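Local coordinates for cytokinin riboside 5'-monophosphate phosphoribohydrolase (Corynebacterium glutamicum, PDB 5ZBL), which is an enzyme of the SLOG clan, built on a parallel, Rossmann-like alpha/beta sheet and found as a two-subunit assembly, at residues Leu141-Gly146 / Leu172-Asp177; Gln11-Phe16 / Gly109-Pro114; Ala30-Ala35 / Met55-Asp60; Gly49-Leu54 / Gly83-Thr88. One frame throughout, in Å; residues are numbered along the deposited sequence.

Contact 1 (Leu141-Gly146 / Leu172-Asp177). With EDO (1,2-ethanediol), chain E.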
# COMPACT_ATOMS: atom_id res chain seq x y z
N LEU A 141 -8.51 -11.93 -2.03
CA LEU A 141 -8.38 -11.23 -3.30
C LEU A 141 -9.46 -11.76 -4.25
O LEU A 141 -9.47 -12.93 -4.60
CB LEU A 141 -6.99 -11.45 -3.88
CG LEU A 141 -5.80 -11.15 -3.00
CD1 LEU A 141 -4.53 -11.37 -3.81
CD2 LEU A 141 -5.87 -9.73 -2.46
N TYR A 142 -10.38 -10.88 -4.62
CA TYR A 142 -11.46 -11.23 -5.53
C TYR A 142 -10.88 -11.10 -6.94
O TYR A 142 -10.77 -9.99 -7.49
CB TYR A 142 -12.68 -10.32 -5.28
CG TYR A 142 -13.98 -10.61 -6.03
CD1 TYR A 142 -14.37 -11.91 -6.33
CD2 TYR A 142 -14.82 -9.56 -6.40
CE1 TYR A 142 -15.56 -12.15 -6.97
CE2 TYR A 142 -16.02 -9.79 -7.03
CZ TYR A 142 -16.39 -11.09 -7.34
OH TYR A 142 -17.60 -11.37 -8.00
N ASP A 143 -10.55 -12.26 -7.52
CA ASP A 143 -9.74 -12.32 -8.73
C ASP A 143 -10.54 -12.21 -10.05
O ASP A 143 -10.46 -13.05 -10.93
CB ASP A 143 -8.89 -13.59 -8.66
CG ASP A 143 -7.68 -13.55 -9.58
OD1 ASP A 143 -7.14 -12.45 -9.86
OD2 ASP A 143 -7.26 -14.67 -9.96
N VAL A 144 -11.28 -11.12 -10.19
CA VAL A 144 -12.15 -10.92 -11.34
C VAL A 144 -11.29 -10.81 -12.59
O VAL A 144 -10.51 -9.86 -12.67
CB VAL A 144 -12.99 -9.63 -11.24
CG1 VAL A 144 -13.80 -9.42 -12.49
CG2 VAL A 144 -13.92 -9.69 -10.06
N ASP A 145 -11.41 -11.79 -13.50
CA ASP A 145 -10.66 -11.86 -14.78
C ASP A 145 -9.11 -11.97 -14.60
O ASP A 145 -8.31 -11.41 -15.37
CB ASP A 145 -11.07 -10.69 -15.66
CG ASP A 145 -10.57 -10.83 -17.11
OD1 ASP A 145 -10.62 -11.96 -17.67
OD2 ASP A 145 -10.14 -9.79 -17.67
N GLY A 146 -8.70 -12.69 -13.56
CA GLY A 146 -7.31 -12.81 -13.17
C GLY A 146 -6.64 -11.47 -12.83
O GLY A 146 -5.44 -11.35 -12.99
N LEU A 172 -3.54 -16.76 2.33
CA LEU A 172 -4.20 -15.75 1.55
C LEU A 172 -5.31 -16.37 0.69
O LEU A 172 -5.04 -17.27 -0.08
CB LEU A 172 -3.14 -15.11 0.63
CG LEU A 172 -3.65 -14.11 -0.38
CD1 LEU A 172 -4.38 -12.99 0.35
CD2 LEU A 172 -2.49 -13.59 -1.21
N ILE A 173 -6.54 -15.87 0.79
CA ILE A 173 -7.62 -16.38 -0.07
C ILE A 173 -7.57 -15.65 -1.40
O ILE A 173 -7.44 -14.44 -1.43
CB ILE A 173 -9.00 -16.22 0.60
CG1 ILE A 173 -9.06 -16.99 1.93
CG2 ILE A 173 -10.09 -16.72 -0.29
CD1 ILE A 173 -9.99 -16.33 2.92
N VAL A 174 -7.60 -16.39 -2.49
CA VAL A 174 -7.66 -15.84 -3.85
C VAL A 174 -8.76 -16.56 -4.65
O VAL A 174 -8.65 -17.73 -4.90
CB VAL A 174 -6.32 -16.06 -4.59
CG1 VAL A 174 -6.36 -15.45 -6.00
CG2 VAL A 174 -5.17 -15.52 -3.75
N GLU A 175 -9.84 -15.88 -5.04
CA GLU A 175 -10.90 -16.57 -5.79
C GLU A 175 -11.56 -15.66 -6.82
O GLU A 175 -11.73 -14.51 -6.58
CB GLU A 175 -11.95 -17.14 -4.86
CG GLU A 175 -11.52 -18.21 -3.85
CD GLU A 175 -10.90 -19.50 -4.40
OE1 GLU A 175 -10.25 -20.19 -3.56
OE2 GLU A 175 -11.02 -19.85 -5.61
N SER A 176 -11.90 -16.18 -7.99
CA SER A 176 -12.65 -15.45 -9.00
C SER A 176 -14.13 -15.61 -8.73
O SER A 176 -14.91 -14.75 -9.14
CB SER A 176 -12.34 -15.97 -10.39
OG SER A 176 -12.56 -17.38 -10.42
N ASP A 177 -14.51 -16.68 -8.03
CA ASP A 177 -15.93 -17.00 -7.80
C ASP A 177 -16.34 -16.47 -6.44
O ASP A 177 -15.65 -16.76 -5.42
CB ASP A 177 -16.18 -18.50 -7.86
CG ASP A 177 -17.64 -18.86 -7.72
OD1 ASP A 177 -18.41 -18.72 -8.69
OD2 ASP A 177 -18.02 -19.34 -6.64
C1 EDO E . -9.15 -19.09 -8.85
O1 EDO E . -9.07 -20.01 -7.76
C2 EDO E . -8.54 -17.74 -8.43
O2 EDO E . -7.82 -17.15 -9.52
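L141 turns CG anti to its own carbonyl carbon (chi1 -53°), and from that branch point CD1 meets L172 CD2 at 4.0 Å, the two leucine side chains crossing at about a right angle. The same methyl, L141 CD1, lies 4.2 Å from V174 CG2, and L152 of helix 149-160 covers this apolar face. D143 instead has CG anti to its backbone N (chi1 -160°), and its OD2 accepts a hydrogen bond of 2.6 Å from O2 of a 1,2-ethanediol molecule. The other hydroxyl, O1 of the diol, gives a 2.9 Å bond to E175 OE2, so this small molecule, probably from the crystallisation liquor, links two carboxylates. The D143 side chain is buried and well satisfied: W148 N bonds OD1, and Q149 NE2 also reaches OD2. The backbones illustrate how a parallel sheet ends, with strand 173-175 as its last member within the chain and strand 139-142 as the inner neighbour. L141 uses both its polar atoms, its N bonding I173 O at 2.8 Å and its O receiving E175 N at 3.0 Å. D143 N then reaches E175 O at 2.7 Å, arriving above the carbonyl plane with a C=O...N angle of 132°. Beyond this bond D143 is the centre of an inverse gamma turn. On the opposite face of the sheet from L141, Y142 brings CE1 to 3.4 Å from S176 O, while V144 CG2 covers one ring face toward its rim and the hydroxyl bonds A30 O.

Contact 2 (Gln11-Phe16 / Gly109-Pro114)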
# COMPACT_ATOMS: atom_id res chain seq x y z
N GLN A 11 -19.51 -11.44 10.10
CA GLN A 11 -20.75 -10.66 9.98
C GLN A 11 -20.59 -9.44 9.08
O GLN A 11 -21.55 -9.02 8.41
CB GLN A 11 -21.25 -10.27 11.38
CG GLN A 11 -21.26 -11.50 12.30
CD GLN A 11 -22.17 -11.38 13.49
OE1 GLN A 11 -22.18 -10.37 14.17
NE2 GLN A 11 -22.94 -12.42 13.75
N ARG A 12 -19.38 -8.90 9.02
CA ARG A 12 -19.09 -7.80 8.11
C ARG A 12 -17.84 -8.07 7.35
O ARG A 12 -16.88 -8.63 7.89
CB ARG A 12 -18.94 -6.51 8.89
CG ARG A 12 -20.28 -5.91 9.32
CD ARG A 12 -20.18 -5.30 10.70
NE ARG A 12 -19.85 -6.36 11.66
CZ ARG A 12 -19.20 -6.20 12.81
NH1 ARG A 12 -18.76 -5.00 13.19
NH2 ARG A 12 -18.98 -7.27 13.59
N VAL A 13 -17.85 -7.65 6.10
CA VAL A 13 -16.62 -7.59 5.33
C VAL A 13 -16.28 -6.17 4.94
O VAL A 13 -17.15 -5.41 4.43
CB VAL A 13 -16.62 -8.44 4.05
CG1 VAL A 13 -16.64 -9.92 4.42
CG2 VAL A 13 -17.73 -8.01 3.08
N THR A 14 -15.00 -5.85 5.11
CA THR A 14 -14.48 -4.54 4.73
C THR A 14 -14.00 -4.71 3.32
O THR A 14 -13.22 -5.61 3.04
CB THR A 14 -13.34 -4.09 5.66
OG1 THR A 14 -13.88 -3.88 6.96
CG2 THR A 14 -12.72 -2.78 5.22
N VAL A 15 -14.49 -3.88 2.43
CA VAL A 15 -14.16 -4.04 1.02
C VAL A 15 -13.32 -2.91 0.47
O VAL A 15 -13.66 -1.75 0.65
CB VAL A 15 -15.40 -4.24 0.16
CG1 VAL A 15 -15.02 -4.40 -1.31
CG2 VAL A 15 -16.11 -5.52 0.62
N PHE A 16 -12.19 -3.24 -0.15
CA PHE A 16 -11.36 -2.22 -0.80
C PHE A 16 -11.59 -2.34 -2.30
O PHE A 16 -11.46 -3.46 -2.85
CB PHE A 16 -9.86 -2.47 -0.53
CG PHE A 16 -9.50 -2.63 0.92
CD1 PHE A 16 -10.01 -1.79 1.90
CD2 PHE A 16 -8.54 -3.57 1.30
CE1 PHE A 16 -9.64 -1.93 3.23
CE2 PHE A 16 -8.14 -3.69 2.64
CZ PHE A 16 -8.70 -2.89 3.60
N GLY A 109 -13.38 -9.25 8.29
CA GLY A 109 -12.54 -9.76 7.21
C GLY A 109 -12.44 -8.71 6.11
O GLY A 109 -13.20 -7.73 6.14
N PHE A 110 -11.52 -8.94 5.17
CA PHE A 110 -11.13 -7.98 4.15
C PHE A 110 -11.22 -8.62 2.78
O PHE A 110 -10.77 -9.77 2.61
CB PHE A 110 -9.70 -7.53 4.39
CG PHE A 110 -9.50 -6.82 5.70
CD1 PHE A 110 -9.93 -5.51 5.87
CD2 PHE A 110 -8.87 -7.45 6.76
CE1 PHE A 110 -9.77 -4.86 7.08
CE2 PHE A 110 -8.68 -6.80 7.98
CZ PHE A 110 -9.15 -5.53 8.14
N ILE A 111 -11.80 -7.90 1.82
CA ILE A 111 -11.81 -8.28 0.42
C ILE A 111 -11.23 -7.11 -0.40
O ILE A 111 -11.62 -5.95 -0.22
CB ILE A 111 -13.21 -8.56 -0.07
CG1 ILE A 111 -13.84 -9.73 0.70
CG2 ILE A 111 -13.25 -8.96 -1.55
CD1 ILE A 111 -15.33 -9.88 0.41
N ALA A 112 -10.30 -7.42 -1.29
CA ALA A 112 -9.78 -6.45 -2.20
C ALA A 112 -10.29 -6.87 -3.59
O ALA A 112 -10.03 -8.00 -4.05
CB ALA A 112 -8.25 -6.37 -2.13
N MET A 113 -11.07 -5.96 -4.18
CA MET A 113 -11.58 -6.11 -5.52
C MET A 113 -10.67 -5.29 -6.42
O MET A 113 -9.85 -4.51 -5.95
CB MET A 113 -13.01 -5.56 -5.59
CG MET A 113 -14.00 -6.16 -4.58
SD MET A 113 -15.74 -6.03 -5.10
CE MET A 113 -15.86 -4.34 -5.64
N PRO A 114 -10.84 -5.42 -7.74
CA PRO A 114 -10.08 -4.55 -8.61
C PRO A 114 -10.16 -3.08 -8.21
O PRO A 114 -11.19 -2.61 -7.71
CB PRO A 114 -10.75 -4.75 -9.96
CG PRO A 114 -11.19 -6.19 -9.89
CD PRO A 114 -11.68 -6.35 -8.50
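Strands 12-16 and 110-112 meet at the switch point of a Rossmann-like parallel sheet, where T14, V15 and F16 pair with F110, I111 and A112. The chain builds outward from strand 12-16 through three further strands, then returns to lay 110-112 against its other edge. The short strand axes run at 23° to each other, 4.8 Å apart at closest. Four backbone bonds alternate across the gap: T14 N to G109 O, I111 N to T14 O (3.0 Å), F16 N to I111 O (2.8 Å) and M113 N to F16 O.

T14 and F110 lie side by side on one face, pointing the same way, with T14 CB 3.7 Å from F110 CD1; the T14 hydroxyl bonds M103 O. The rings of F16 and F110 are nearly parallel, at 22°, yet slid so far that they barely overlap, and helix 117-130 packs over them. The other face carries V13, V15 and I111, of which V13 and I111 touch helix 178-186. I111 stretches CD1 anti to its CA (chi2 170°), and this methyl meets V13 CG2 at 4.0 Å. Past the end of strand 110-112, M113 CG lies 3.9 Å from V15 CG1.

Contact 3 (Ala30-Ala35 / Met55-Asp60)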
# COMPACT_ATOMS: atom_id res chain seq x y z
N ALA A 30 -19.34 -8.26 -11.46
CA ALA A 30 -18.68 -9.11 -10.49
C ALA A 30 -18.87 -8.54 -9.11
O ALA A 30 -18.97 -9.30 -8.18
CB ALA A 30 -17.19 -9.25 -10.78
N ALA A 31 -18.96 -7.21 -9.00
CA ALA A 31 -19.17 -6.57 -7.70
C ALA A 31 -20.59 -6.82 -7.20
O ALA A 31 -20.81 -7.12 -6.01
CB ALA A 31 -18.86 -5.08 -7.77
N GLN A 32 -21.54 -6.70 -8.11
CA GLN A 32 -22.95 -7.00 -7.81
C GLN A 32 -23.21 -8.42 -7.40
O GLN A 32 -23.97 -8.64 -6.47
CB GLN A 32 -23.81 -6.65 -9.01
CG GLN A 32 -23.92 -5.15 -9.16
CD GLN A 32 -24.33 -4.72 -10.55
OE1 GLN A 32 -24.40 -3.53 -10.80
NE2 GLN A 32 -24.56 -5.67 -11.47
N THR A 33 -22.57 -9.37 -8.08
CA THR A 33 -22.72 -10.78 -7.73
C THR A 33 -22.12 -11.04 -6.36
O THR A 33 -22.63 -11.87 -5.59
CB THR A 33 -22.07 -11.74 -8.76
OG1 THR A 33 -22.30 -11.23 -10.07
CG2 THR A 33 -22.73 -13.07 -8.72
N LEU A 34 -21.02 -10.36 -6.09
CA LEU A 34 -20.35 -10.50 -4.79
C LEU A 34 -21.24 -9.97 -3.64
O LEU A 34 -21.47 -10.66 -2.63
CB LEU A 34 -18.98 -9.82 -4.86
CG LEU A 34 -18.16 -9.86 -3.57
CD1 LEU A 34 -17.93 -11.29 -3.04
CD2 LEU A 34 -16.85 -9.13 -3.81
N ALA A 35 -21.75 -8.75 -3.82
CA ALA A 35 -22.70 -8.14 -2.89
C ALA A 35 -23.93 -9.01 -2.56
O ALA A 35 -24.33 -9.12 -1.39
CB ALA A 35 -23.16 -6.81 -3.47
N MET A 55 -16.68 1.32 -5.88
CA MET A 55 -17.11 1.74 -4.55
C MET A 55 -18.62 2.00 -4.56
O MET A 55 -19.33 1.35 -3.82
CB MET A 55 -16.32 2.95 -4.05
CG MET A 55 -15.01 2.58 -3.34
SD MET A 55 -14.10 4.06 -2.75
CE MET A 55 -14.52 3.90 -1.02
N GLY A 56 -19.09 2.87 -5.46
CA GLY A 56 -20.53 3.14 -5.63
C GLY A 56 -21.34 1.89 -5.98
O GLY A 56 -22.38 1.60 -5.38
N ILE A 57 -20.83 1.10 -6.92
CA ILE A 57 -21.50 -0.10 -7.33
C ILE A 57 -21.70 -1.09 -6.17
O ILE A 57 -22.80 -1.63 -6.01
CB ILE A 57 -20.72 -0.82 -8.41
CG1 ILE A 57 -20.65 0.01 -9.70
CG2 ILE A 57 -21.32 -2.18 -8.67
CD1 ILE A 57 -21.98 0.36 -10.34
N VAL A 58 -20.64 -1.39 -5.42
CA VAL A 58 -20.72 -2.41 -4.36
C VAL A 58 -21.64 -1.95 -3.18
O VAL A 58 -22.39 -2.73 -2.63
CB VAL A 58 -19.31 -2.92 -3.90
CG1 VAL A 58 -18.60 -1.91 -3.01
CG2 VAL A 58 -19.40 -4.25 -3.16
N ALA A 59 -21.57 -0.67 -2.83
CA ALA A 59 -22.40 -0.04 -1.82
C ALA A 59 -23.86 -0.19 -2.24
O ALA A 59 -24.65 -0.73 -1.48
CB ALA A 59 -22.04 1.43 -1.65
N ASP A 60 -24.18 0.25 -3.46
CA ASP A 60 -25.54 0.15 -4.04
C ASP A 60 -26.08 -1.24 -4.11
O ASP A 60 -27.29 -1.42 -3.98
CB ASP A 60 -25.56 0.71 -5.48
CG ASP A 60 -25.50 2.24 -5.53
OD1 ASP A 60 -25.59 2.91 -4.46
OD2 ASP A 60 -25.38 2.79 -6.65
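Helix segments 30-35 and 55-60 run in roughly the same direction, their axes 29° apart and 8.6 Å from each other at closest, with A31 and V58 the nearest pair. The alanines A31 and A35, whose methyls point at the partner helix, permit this closeness; the CA atoms of A31 and V58 are 5.6 Å apart. A31 CB touches I57 CG2 at 3.9 Å. I57 presents that methyl because CG1 turns anti to its carbonyl carbon (chi1 -65°), leaving CG2 anti to the backbone N. The two helices connect successive strands of the parallel sheet, 12-16 to 44-47 and 44-47 to 69-74, as neighbouring beta-alpha-beta crossovers packed on the same sheet face. Toward that sheet, V58 rests on L45 of strand 44-47 while its CB lies 4.5 Å from A31 CB. The V58 side chain also borders the backbone across the gap, with CG2 4.3 Å from A31 O. Q32 closes the more solvent-accessible flank. Its chain runs extended beyond CG and crosses I57 obliquely, so that the apolar CG and the amide OE1 of Q32 are each 4.0 Å from I57 CG2. One turn after A31, A35 places CB 4.2 Å from V58 O. The packing continues past these residues along helix 53-64, where A35 touches A61 and F62 and Q32 touches A61.

Contact 4 (Gly49-Leu54 / Gly83-Thr88)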
# COMPACT_ATOMS: atom_id res chain seq x y z
N GLY A 49 -16.86 4.56 1.79
CA GLY A 49 -17.92 5.60 1.67
C GLY A 49 -18.16 6.38 0.36
O GLY A 49 -18.92 7.38 0.33
N GLY A 50 -17.56 5.94 -0.73
CA GLY A 50 -17.64 6.67 -1.98
C GLY A 50 -18.90 6.32 -2.74
O GLY A 50 -19.57 5.31 -2.45
N LYS A 51 -19.21 7.14 -3.73
CA LYS A 51 -20.33 6.94 -4.59
C LYS A 51 -19.93 6.76 -6.07
O LYS A 51 -20.78 6.70 -6.91
CB LYS A 51 -21.33 8.08 -4.43
CG LYS A 51 -20.76 9.47 -4.72
CD LYS A 51 -21.82 10.57 -4.59
CE LYS A 51 -21.23 11.92 -4.98
NZ LYS A 51 -22.09 13.00 -4.43
N VAL A 52 -18.67 6.66 -6.40
CA VAL A 52 -18.28 6.47 -7.81
C VAL A 52 -17.43 5.21 -7.93
O VAL A 52 -16.89 4.67 -6.94
CB VAL A 52 -17.54 7.68 -8.42
CG1 VAL A 52 -18.51 8.82 -8.65
CG2 VAL A 52 -16.36 8.11 -7.57
N GLY A 53 -17.37 4.74 -9.16
CA GLY A 53 -16.71 3.53 -9.49
C GLY A 53 -17.32 2.34 -8.79
O GLY A 53 -18.50 2.33 -8.48
N LEU A 54 -16.49 1.34 -8.56
CA LEU A 54 -16.91 0.09 -7.97
C LEU A 54 -17.24 0.28 -6.51
O LEU A 54 -17.97 -0.50 -5.96
CB LEU A 54 -15.80 -0.94 -8.11
CG LEU A 54 -15.32 -1.29 -9.54
CD1 LEU A 54 -14.32 -2.42 -9.38
CD2 LEU A 54 -16.45 -1.69 -10.53
N GLY A 83 -18.97 11.74 -0.70
CA GLY A 83 -19.61 10.78 0.18
C GLY A 83 -20.91 10.26 -0.39
O GLY A 83 -21.63 10.97 -1.04
N HIS A 84 -21.19 8.99 -0.16
CA HIS A 84 -22.46 8.39 -0.58
C HIS A 84 -23.60 8.76 0.39
O HIS A 84 -23.43 8.73 1.61
CB HIS A 84 -22.25 6.89 -0.59
CG HIS A 84 -23.38 6.13 -1.19
ND1 HIS A 84 -23.24 5.37 -2.33
CD2 HIS A 84 -24.64 5.94 -0.77
CE1 HIS A 84 -24.36 4.74 -2.57
NE2 HIS A 84 -25.23 5.06 -1.64
N GLU A 85 -24.77 9.06 -0.16
CA GLU A 85 -25.85 9.78 0.55
C GLU A 85 -27.01 8.93 1.03
O GLU A 85 -27.95 9.46 1.60
CB GLU A 85 -26.40 10.89 -0.35
CG GLU A 85 -25.30 11.72 -1.02
CD GLU A 85 -25.75 13.10 -1.46
OE1 GLU A 85 -26.94 13.28 -1.78
OE2 GLU A 85 -24.89 14.02 -1.47
N LYS A 86 -26.96 7.63 0.78
CA LYS A 86 -28.01 6.69 1.18
C LYS A 86 -27.52 5.39 1.82
O LYS A 86 -28.21 4.38 1.76
CB LYS A 86 -28.92 6.39 -0.01
CG LYS A 86 -29.27 7.61 -0.87
CD LYS A 86 -30.27 7.28 -1.99
CE LYS A 86 -31.12 8.49 -2.36
NZ LYS A 86 -32.12 8.77 -1.29
N LEU A 87 -26.37 5.44 2.48
CA LEU A 87 -25.87 4.34 3.31
C LEU A 87 -26.62 4.20 4.61
O LEU A 87 -27.16 5.18 5.15
CB LEU A 87 -24.39 4.53 3.64
CG LEU A 87 -23.47 4.80 2.47
CD1 LEU A 87 -22.09 5.18 2.99
CD2 LEU A 87 -23.46 3.62 1.51
N THR A 88 -26.61 2.99 5.15
CA THR A 88 -27.11 2.73 6.50
C THR A 88 -26.45 3.70 7.49
O THR A 88 -27.10 4.23 8.40
CB THR A 88 -26.78 1.28 6.93
OG1 THR A 88 -27.04 0.37 5.84
CG2 THR A 88 -27.52 0.88 8.22
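G83 passes close to G49 and K51, its CA 3.5 Å from G49 O in a CA-H...O contact. Its carbonyl O faces the lysine, whose CD comes to 3.6 Å of G83 O. K51 has CG between its backbone N and carbonyl carbon (chi1 58°), and beyond CG the chain is extended and passes across this oxygen. H84 makes the one hydrogen bond of the contact, from its N to G49 O at 2.8 Å. The donor lies nearly along the C=O axis, although the hydrogen bond is bent, with an N-H...O angle of 151°. With CG anti to the backbone N (chi1 -172°), the imidazole is carried past G50, whose O lies at the ring edge, near its plane, while H84 CB is 3.6 Å from that oxygen. K51 CB stands 3.9 Å from H84 ND1, a nitrogen that the contact buries and that finds no polar partner in the model. The residues met here form the turn between strand 44-47 and helix 53-64, whose glycine spacing at G48, G50 and G53 resembles the GxGxxG pattern of Rossmann-type folds. G49 and G53 adopt positive phi, which suits glycine. E85 brings OE2 to 4.2 Å of K51 NZ, opposite charges too far apart for a salt bridge; the ammonium is hydrogen-bonded to E81 O instead. L87 returns to the turn, placing CD1 4.4 Å from G49 CA. Its other methyl, CD2, lies 3.4 Å above one face of the H84 imidazole, offset toward the rim, and the leucine also touches Y47 and A59.

Contact 2 has its centre about 2 Å from that of the chain, and touches the other three. Contact 1 continues the same sheet toward its edge, its centre about 12 Å away, through Y142 N bonded to A112 O at 3.0 Å. M113 joins contact 2 to contact 3, its SD 3.5 Å from L34 CD2. Contacts 3 and 4 share helix 53-64, with centres about 11 Å apart, and A59 CB meets L87 CD2 at 4.1 Å. Contacts 1 and 4 do not touch, their nearest atoms about 7 Å apart. The ethanediol belongs to contact 1 alone, whereas P114 and L54, from contacts 2 and 4, both pack on F163 of the second subunit.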